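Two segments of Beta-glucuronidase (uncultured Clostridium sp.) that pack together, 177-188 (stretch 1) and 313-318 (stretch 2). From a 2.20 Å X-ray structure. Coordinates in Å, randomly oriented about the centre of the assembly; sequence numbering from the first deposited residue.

Stretch 1 (177-188) DFFNYSGIHRPV
Stretch 2, residues 313-318: RGKGLD

What backbone shapes do the two stretches bring together? Residues 177-188 run mostly as loop, with a weakly bonded strand around G183 and I184; Y181 sits at phi/psi -60/145, and a weak hydrogen bond runs from Y181 N to F179 O at 2.8 Å. G183, at 145/-161, adopts angles that would jam a CB against the carbonyl oxygen of the residue before. The second stretch folds into a type II' beta turn from R313 to G316, with G314 at 64/-125 and K315 at -90/15, closed by a hydrogen bond from G316 N to R313 O of 3.0 Å. From G316, where the turn ends (-72/145), through L317 (-64/137), the chain is extended, and D318 takes the N-cap position of the helix that follows.

How are the two backbones held in register? The nearest CA pairs are Y181 with G314 at 6.4 Å and H185 with G316 at 4.2 Å, so the chains draw closer toward H185 and run in the same general direction here. There L317 N donates to H185 O at 2.9 Å with an N-H...O angle of 156°, the one direct hydrogen bond across the contact. The same carbonyl receives a CA-H...O contact, G316 CA to H185 O at 3.6 Å, so one oxygen meets two successive residues as the second chain leaves its turn.

Why do the aromatic rings lie against the turn? The CA-to-CB bond of Y181 (chi1 m, -78°; chi2 -68°) points toward stretch 2, and the ring lays one face over G314, whose CA is 3.7 Å from the Y181 ring centroid and 10° off the normal. Glycine permits this approach: an ideal CB on G314 would lie 3.0 Å from Y181 CD1, a clash, and the positive phi favours glycine as well. H185 (chi1 m, -69°; chi2 142°) makes a similar CH-pi contact, with K315 CB 3.7 Å from the H185 ring centroid and 6° off the normal.

Where does the K315 side chain go once it leaves the turn? Its CA-to-CB bond points toward stretch 1, and the chi sequence m, t, p, p (-43°, -163°, 74°, 69°) brings NZ near the F178 ring. Along the way K315 CG packs 3.5 Å from Y181 CB, and K315 NZ ends 4.4 Å from F178 CD2, with F178 in chi1 p (52°). Water 1 joins this end to the first backbone, accepting from K315 NZ at 2.7 Å and donating to F179 O at 2.8 Å. K315 has the largest covered area in the contact.

What completes the packing beyond H185? The CA-to-CB bond of L317 (chi1 t, 170°; chi2 p, 69°) points toward stretch 1, and L317 CD2 lies 3.5 Å from P187 CD, an apolar contact against a proline ring with C-gamma exo pucker. Water 2 bridges nearby, accepting from R186 NE at 3.1 Å and donating a weak hydrogen bond to K315 O at 3.3 Å; R186 has chi1 m and chi2 t.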

ATOM      1  N   ASP B 177      24.394   8.009  -1.602  1.00 35.96           N
ATOM      2  CA  ASP B 177      22.952   7.780  -1.543  1.00 37.30           C
ATOM      3  C   ASP B 177      22.359   8.303  -0.239  1.00 36.66           C
ATOM      4  O   ASP B 177      21.540   9.238  -0.224  1.00 36.42           O
ATOM      5  CB  ASP B 177      22.684   6.274  -1.674  1.00 32.64           C
ATOM      6  CG  ASP B 177      21.450   5.975  -2.511  1.00 46.59           C
ATOM      7  OD1 ASP B 177      21.117   4.779  -2.713  1.00 43.16           O
ATOM      8  OD2 ASP B 177      20.798   6.954  -2.950  1.00 44.53           O
ATOM      9  N   PHE B 178      22.829   7.743   0.872  1.00 33.81           N
ATOM     10  CA  PHE B 178      22.079   7.669   2.111  1.00 28.16           C
ATOM     11  C   PHE B 178      21.934   9.040   2.755  1.00 29.53           C
ATOM     12  O   PHE B 178      22.763   9.933   2.558  1.00 29.88           O
ATOM     13  CB  PHE B 178      22.760   6.680   3.066  1.00 25.25           C
ATOM     14  CG  PHE B 178      24.250   6.936   3.283  1.00 34.92           C
ATOM     15  CD1 PHE B 178      25.203   6.427   2.395  1.00 32.51           C
ATOM     16  CD2 PHE B 178      24.697   7.649   4.408  1.00 31.99           C
ATOM     17  CE1 PHE B 178      26.563   6.637   2.606  1.00 32.67           C
ATOM     18  CE2 PHE B 178      26.058   7.866   4.636  1.00 28.75           C
ATOM     19  CZ  PHE B 178      26.999   7.359   3.739  1.00 34.04           C
ATOM     20  N   PHE B 179      20.851   9.197   3.522  1.00 25.57           N
ATOM     21  CA  PHE B 179      20.531  10.475   4.150  1.00 26.46           C
ATOM     22  C   PHE B 179      21.627  10.883   5.140  1.00 27.13           C
ATOM     23  O   PHE B 179      22.135  10.060   5.905  1.00 24.81           O
ATOM     24  CB  PHE B 179      19.174  10.377   4.859  1.00 26.87           C
ATOM     25  CG  PHE B 179      18.623  11.700   5.296  1.00 26.06           C
ATOM     26  CD1 PHE B 179      18.912  12.204   6.565  1.00 26.71           C
ATOM     27  CD2 PHE B 179      17.853  12.453   4.439  1.00 27.98           C
ATOM     28  CE1 PHE B 179      18.427  13.434   6.971  1.00 25.15           C
ATOM     29  CE2 PHE B 179      17.351  13.705   4.841  1.00 30.92           C
ATOM     30  CZ  PHE B 179      17.648  14.195   6.107  1.00 26.31           C
ATOM     31  N   ASN B 180      21.999  12.166   5.127  1.00 29.46           N
ATOM     32  CA  ASN B 180      23.082  12.647   5.992  1.00 28.00           C
ATOM     33  C   ASN B 180      22.570  12.902   7.412  1.00 26.77           C
ATOM     34  O   ASN B 180      22.560  14.029   7.909  1.00 29.84           O
ATOM     35  CB  ASN B 180      23.735  13.895   5.403  1.00 30.59           C
ATOM     36  CG  ASN B 180      25.097  14.213   6.051  1.00 31.20           C
ATOM     37  OD1 ASN B 180      25.841  13.304   6.443  1.00 33.02           O
ATOM     38  ND2 ASN B 180      25.415  15.497   6.168  1.00 29.47           N
ATOM     39  N   TYR B 181      22.134  11.812   8.061  1.00 24.23           N
ATOM     40  CA  TYR B 181      21.655  11.873   9.440  1.00 26.31           C
ATOM     41  C   TYR B 181      22.756  12.369  10.368  1.00 28.74           C
ATOM     42  O   TYR B 181      23.930  12.023  10.206  1.00 27.67           O
ATOM     43  CB  TYR B 181      21.215  10.499   9.934  1.00 25.28           C
ATOM     44  CG  TYR B 181      19.858  10.014   9.460  1.00 26.33           C
ATOM     45  CD1 TYR B 181      18.683  10.628   9.887  1.00 23.56           C
ATOM     46  CD2 TYR B 181      19.758   8.915   8.615  1.00 25.04           C
ATOM     47  CE1 TYR B 181      17.462  10.187   9.472  1.00 25.27           C
ATOM     48  CE2 TYR B 181      18.513   8.452   8.180  1.00 26.84           C
ATOM     49  CZ  TYR B 181      17.377   9.096   8.617  1.00 24.73           C
ATOM     50  OH  TYR B 181      16.158   8.646   8.216  1.00 27.53           O
ATOM     51  N   SER B 182      22.358  13.124  11.384  1.00 25.25           N
ATOM     52  CA  SER B 182      23.295  13.694  12.332  1.00 28.64           C
ATOM     53  C   SER B 182      22.749  13.514  13.738  1.00 30.27           C
ATOM     54  O   SER B 182      21.537  13.397  13.943  1.00 27.97           O
ATOM     55  CB  SER B 182      23.537  15.174  12.024  1.00 30.06           C
ATOM     56  OG  SER B 182      24.518  15.725  12.878  1.00 30.61           O
ATOM     57  N   GLY B 183      23.657  13.480  14.703  1.00 31.05           N
ATOM     58  CA  GLY B 183      23.304  13.388  16.106  1.00 28.10           C
ATOM     59  C   GLY B 183      24.319  12.546  16.852  1.00 29.08           C
ATOM     60  O   GLY B 183      25.431  12.340  16.384  1.00 30.15           O
ATOM     61  N   ILE B 184      23.922  12.065  18.028  1.00 28.88           N
ATOM     62  CA  ILE B 184      24.744  11.184  18.848  1.00 29.27           C
ATOM     63  C   ILE B 184      24.179   9.778  18.677  1.00 25.26           C
ATOM     64  O   ILE B 184      23.219   9.394  19.349  1.00 29.20           O
ATOM     65  CB  ILE B 184      24.762  11.626  20.315  1.00 26.74           C
ATOM     66  CG1 ILE B 184      25.246  13.084  20.422  1.00 31.07           C
ATOM     67  CG2 ILE B 184      25.654  10.713  21.153  1.00 26.19           C
ATOM     68  CD1 ILE B 184      25.268  13.636  21.852  1.00 25.88           C
ATOM     69  N   HIS B 185      24.800   8.989  17.800  1.00 28.77           N
ATOM     70  CA  HIS B 185      24.226   7.737  17.320  1.00 28.79           C
ATOM     71  C   HIS B 185      24.542   6.525  18.182  1.00 31.57           C
ATOM     72  O   HIS B 185      23.898   5.481  17.997  1.00 31.42           O
ATOM     73  CB  HIS B 185      24.709   7.457  15.895  1.00 32.51           C
ATOM     74  CG  HIS B 185      24.144   8.399  14.883  1.00 28.07           C
ATOM     75  ND1 HIS B 185      24.874   8.871  13.817  1.00 31.52           N
ATOM     76  CD2 HIS B 185      22.912   8.955  14.776  1.00 27.82           C
ATOM     77  CE1 HIS B 185      24.110   9.663  13.084  1.00 31.56           C
ATOM     78  NE2 HIS B 185      22.919   9.740  13.652  1.00 29.07           N
ATOM     79  N   ARG B 186      25.508   6.619  19.091  1.00 29.41           N
ATOM     80  CA  ARG B 186      25.990   5.484  19.864  1.00 30.45           C
ATOM     81  C   ARG B 186      26.115   5.859  21.332  1.00 29.88           C
ATOM     82  O   ARG B 186      26.157   7.045  21.674  1.00 32.26           O
ATOM     83  CB  ARG B 186      27.330   4.990  19.296  1.00 30.75           C
ATOM     84  CG  ARG B 186      27.122   4.383  17.911  1.00 31.03           C
ATOM     85  CD  ARG B 186      28.378   3.889  17.236  1.00 31.29           C
ATOM     86  NE  ARG B 186      28.099   3.648  15.825  1.00 32.27           N
ATOM     87  CZ  ARG B 186      29.027   3.516  14.889  1.00 32.57           C
ATOM     88  NH1 ARG B 186      30.320   3.595  15.210  1.00 31.51           N
ATOM     89  NH2 ARG B 186      28.659   3.309  13.636  1.00 30.15           N
ATOM     90  N   PRO B 187      26.108   4.869  22.229  1.00 31.24           N
ATOM     91  CA  PRO B 187      26.064   5.159  23.671  1.00 33.00           C
ATOM     92  C   PRO B 187      27.176   6.097  24.121  1.00 35.06           C
ATOM     93  O   PRO B 187      28.315   6.003  23.662  1.00 32.03           O
ATOM     94  CB  PRO B 187      26.226   3.776  24.313  1.00 35.77           C
ATOM     95  CG  PRO B 187      25.682   2.831  23.300  1.00 34.27           C
ATOM     96  CD  PRO B 187      25.985   3.426  21.954  1.00 33.80           C
ATOM     97  N   VAL B 188      26.820   7.006  25.033  1.00 34.07           N
ATOM     98  CA  VAL B 188      27.772   7.832  25.768  1.00 29.69           C
ATOM     99  C   VAL B 188      28.026   7.167  27.114  1.00 33.42           C
ATOM    100  O   VAL B 188      27.083   6.760  27.801  1.00 35.47           O
ATOM    101  CB  VAL B 188      27.250   9.269  25.958  1.00 31.22           C
ATOM    102  CG1 VAL B 188      28.313  10.147  26.699  1.00 26.50           C
ATOM    103  CG2 VAL B 188      26.882   9.883  24.637  1.00 25.77           C
ATOM    104  N   ARG B 313      14.522   6.768  14.608  1.00 27.56           N
ATOM    105  CA  ARG B 313      15.808   7.058  15.244  1.00 27.17           C
ATOM    106  C   ARG B 313      16.961   7.263  14.264  1.00 28.46           C
ATOM    107  O   ARG B 313      18.104   7.436  14.711  1.00 25.95           O
ATOM    108  CB  ARG B 313      16.189   5.928  16.206  1.00 29.46           C
ATOM    109  CG  ARG B 313      16.458   4.614  15.480  1.00 32.70           C
ATOM    110  CD  ARG B 313      16.803   3.450  16.397  1.00 37.07           C
ATOM    111  NE  ARG B 313      16.395   3.642  17.789  1.00 44.81           N
ATOM    112  CZ  ARG B 313      15.164   3.427  18.239  1.00 45.28           C
ATOM    113  NH1 ARG B 313      14.207   3.034  17.410  1.00 42.84           N
ATOM    114  NH2 ARG B 313      14.898   3.617  19.523  1.00 47.22           N
ATOM    115  N   GLY B 314      16.713   7.199  12.960  1.00 23.85           N
ATOM    116  CA  GLY B 314      17.782   7.388  11.981  1.00 22.94           C
ATOM    117  C   GLY B 314      18.850   6.303  12.052  1.00 28.04           C
ATOM    118  O   GLY B 314      18.564   5.102  11.957  1.00 22.97           O
ATOM    119  N   LYS B 315      20.104   6.730  12.210  1.00 25.33           N
ATOM    120  CA  LYS B 315      21.251   5.842  12.354  1.00 28.92           C
ATOM    121  C   LYS B 315      21.540   5.474  13.803  1.00 29.89           C
ATOM    122  O   LYS B 315      22.636   4.977  14.095  1.00 29.53           O
ATOM    123  CB  LYS B 315      22.504   6.479  11.744  1.00 25.38           C
ATOM    124  CG  LYS B 315      22.268   7.154  10.387  1.00 27.34           C
ATOM    125  CD  LYS B 315      23.580   7.392   9.662  1.00 25.53           C
ATOM    126  CE  LYS B 315      24.149   6.085   9.112  1.00 28.39           C
ATOM    127  NZ  LYS B 315      23.324   5.545   7.984  1.00 29.47           N
ATOM    128  N   GLY B 316      20.604   5.715  14.717  1.00 28.52           N
ATOM    129  CA  GLY B 316      20.872   5.447  16.124  1.00 27.90           C
ATOM    130  C   GLY B 316      20.898   3.954  16.415  1.00 34.96           C
ATOM    131  O   GLY B 316      20.152   3.168  15.822  1.00 31.92           O
ATOM    132  N   LEU B 317      21.776   3.565  17.346  1.00 31.61           N
ATOM    133  CA  LEU B 317      21.926   2.162  17.712  1.00 30.05           C
ATOM    134  C   LEU B 317      20.647   1.618  18.329  1.00 30.93           C
ATOM    135  O   LEU B 317      20.005   2.264  19.159  1.00 28.73           O
ATOM    136  CB  LEU B 317      23.082   1.989  18.694  1.00 32.84           C
ATOM    137  CG  LEU B 317      23.237   0.627  19.380  1.00 33.56           C
ATOM    138  CD1 LEU B 317      23.669  -0.439  18.377  1.00 27.17           C
ATOM    139  CD2 LEU B 317      24.233   0.727  20.571  1.00 31.66           C
ATOM    140  N   ASP B 318      20.292   0.406  17.923  1.00 30.77           N
ATOM    141  CA  ASP B 318      19.054  -0.237  18.350  1.00 31.68           C
ATOM    142  C   ASP B 318      19.363  -1.727  18.427  1.00 31.02           C
ATOM    143  O   ASP B 318      19.384  -2.411  17.401  1.00 30.89           O
ATOM    144  CB  ASP B 318      17.928   0.050  17.365  1.00 35.71           C
ATOM    145  CG  ASP B 318      16.580  -0.511  17.823  1.00 42.00           C
ATOM    146  OD1 ASP B 318      16.542  -1.393  18.715  1.00 35.66           O
ATOM    147  OD2 ASP B 318      15.543  -0.052  17.286  1.00 48.34           O
TER
HETATM  148  O   HOH W   1      21.993   7.383   6.577  1.00 32.18           O
HETATM  149  O   HOH W   2      25.117   3.133  15.339  1.00 36.20           O